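Local coordinates for putative enoyl-CoA hydratase (Streptomyces avermitilis, PDB 3GKB), which belongs to the crotonase family and probably acts on acyl-CoA thioesters, perhaps hydrating enoyl-CoA, at the interface of chains A and B. Residues are numbered along the deposited sequence; one frame, centred on the assembly and turned at random. Chains: chain A/B, Putative enoyl-CoA hydratase.

The interface of chains A and B. Residues chain A 108, 209, 212, 216-217, 220; chain B 145-146, 173-174.
B:Leu173, in the last turn of helix 165-174, reaches into a hydrophobic socket on chain A, joining two subunits of a crotonase-fold protein in a deposited trimer that probably corresponds to the trimer common in this family. No hydrogen bond crosses this patch. The CB of B:Leu173 lies against A:Ile209, 4.1 Å from CG1 of that side chain, and the two side chains run nearly perpendicular to each other. CG, held anti to the carbonyl carbon (chi1 -70°), comes next and faces the CB methyl of A:Ala220 in helix 216-223. There the branches part. CD1 of B:Leu173 goes to the start of strand 108-113, where it meets CG2 of A:Val108 at 3.5 Å as the two side chains pass in opposite senses. CD2 of B:Leu173 sits between the CB of A:Ala220, 3.7 Å away, and CD1 of A:Leu212, with CA of A:Ile217 a little farther off.

At the base of the leucine, CG1 of A:Ile209 rests 3.5 Å from the carbonyl O of B:Leu173, while its CD1 extends on to the methyl CG2 of B:Thr174. An alanine in place of A:Ile209 would probably open a gap beside the CB and carbonyl of B:Leu173 and leave the B:Thr174 methyl without this neighbour.

A:Leu212 links this socket to the short 3-10 helix 144-147 of chain B: while CD1 stays with B:Leu173, its CD2 meets CD2 of B:Leu146 at 3.6 Å and also approaches the carbonyl O of B:Ala145. Beside it, A:Val216 directs CG1, anti to its backbone N (chi1 174°), onto the CB of B:Ala145 at 3.7 Å.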
loop_
_atom_site.group_PDB
_atom_site.type_symbol
_atom_site.label_atom_id
_atom_site.label_comp_id
_atom_site.label_asym_id
_atom_site.label_seq_id
_atom_site.Cartn_x
_atom_site.Cartn_y
_atom_site.Cartn_z
ATOM N N VAL A 108 6.468 2.901 21.432
ATOM C CA VAL A 108 6.575 3.301 20.021
ATOM C C VAL A 108 8.050 3.401 19.641
ATOM O O VAL A 108 8.815 4.074 20.305
ATOM C CB VAL A 108 5.880 4.632 19.761
ATOM C CG1 VAL A 108 6.039 5.027 18.267
ATOM C CG2 VAL A 108 4.421 4.495 20.144
ATOM N N ILE A 209 3.988 12.037 21.146
ATOM C CA ILE A 209 3.538 10.676 21.484
ATOM C C ILE A 209 3.824 10.357 22.953
ATOM O O ILE A 209 2.974 9.775 23.622
ATOM C CB ILE A 209 4.169 9.649 20.511
ATOM C CG1 ILE A 209 3.625 9.866 19.089
ATOM C CG2 ILE A 209 3.855 8.208 20.920
ATOM C CD1 ILE A 209 4.426 9.005 18.060
ATOM N N LEU A 212 1.183 11.674 25.384
ATOM C CA LEU A 212 -0.172 11.120 25.389
ATOM C C LEU A 212 -0.489 10.514 26.753
ATOM O O LEU A 212 0.385 9.985 27.417
ATOM C CB LEU A 212 -0.362 10.051 24.299
ATOM C CG LEU A 212 -0.247 10.524 22.855
ATOM C CD1 LEU A 212 -0.265 9.296 21.928
ATOM C CD2 LEU A 212 -1.329 11.631 22.498
ATOM N N VAL A 216 -2.929 5.133 26.171
ATOM C CA VAL A 216 -3.258 5.379 24.747
ATOM C C VAL A 216 -2.367 4.582 23.815
ATOM O O VAL A 216 -2.842 3.948 22.840
ATOM C CB VAL A 216 -3.248 6.879 24.412
ATOM C CG1 VAL A 216 -3.438 7.102 22.919
ATOM C CG2 VAL A 216 -4.389 7.632 25.177
ATOM N N ILE A 217 -1.061 4.611 24.076
ATOM C CA ILE A 217 -0.132 3.837 23.225
ATOM C C ILE A 217 -0.510 2.365 23.289
ATOM O O ILE A 217 -0.641 1.711 22.249
ATOM C CB ILE A 217 1.325 4.024 23.631
ATOM C CG1 ILE A 217 1.770 5.444 23.333
ATOM C CG2 ILE A 217 2.219 2.969 22.922
ATOM C CD1 ILE A 217 3.085 5.837 23.982
ATOM N N ALA A 220 -3.695 1.706 21.213
ATOM C CA ALA A 220 -3.368 1.723 19.793
ATOM C C ALA A 220 -2.694 0.403 19.343
ATOM O O ALA A 220 -3.065 -0.189 18.312
ATOM C CB ALA A 220 -2.456 2.933 19.477
ATOM N N ALA B 145 -6.478 10.205 20.062
ATOM C CA ALA B 145 -5.383 10.032 21.010
ATOM C C ALA B 145 -5.202 11.248 21.911
ATOM O O ALA B 145 -4.857 11.106 23.086
ATOM C CB ALA B 145 -4.047 9.675 20.273
ATOM N N LEU B 146 -5.455 12.441 21.364
ATOM C CA LEU B 146 -5.346 13.694 22.137
ATOM C C LEU B 146 -6.511 13.933 23.124
ATOM O O LEU B 146 -6.409 14.792 24.023
ATOM C CB LEU B 146 -5.183 14.898 21.204
ATOM C CG LEU B 146 -3.961 14.847 20.287
ATOM C CD1 LEU B 146 -3.855 16.104 19.437
ATOM C CD2 LEU B 146 -2.667 14.582 21.028
ATOM N N LEU B 173 -1.203 7.904 16.515
ATOM C CA LEU B 173 -0.448 8.338 17.691
ATOM C C LEU B 173 0.126 9.738 17.530
ATOM O O LEU B 173 0.184 10.474 18.499
ATOM C CB LEU B 173 0.612 7.294 18.055
ATOM C CG LEU B 173 0.054 5.985 18.628
ATOM C CD1 LEU B 173 1.168 4.967 18.855
ATOM C CD2 LEU B 173 -0.749 6.169 19.954
ATOM N N THR B 174 0.514 10.152 16.321
ATOM C CA THR B 174 0.949 11.550 16.139
ATOM C C THR B 174 -0.266 12.470 16.230
ATOM O O THR B 174 -0.157 13.625 16.625
ATOM C CB THR B 174 1.719 11.843 14.829
ATOM O OG1 THR B 174 0.872 11.720 13.678
ATOM C CG2 THR B 174 2.913 10.945 14.690
#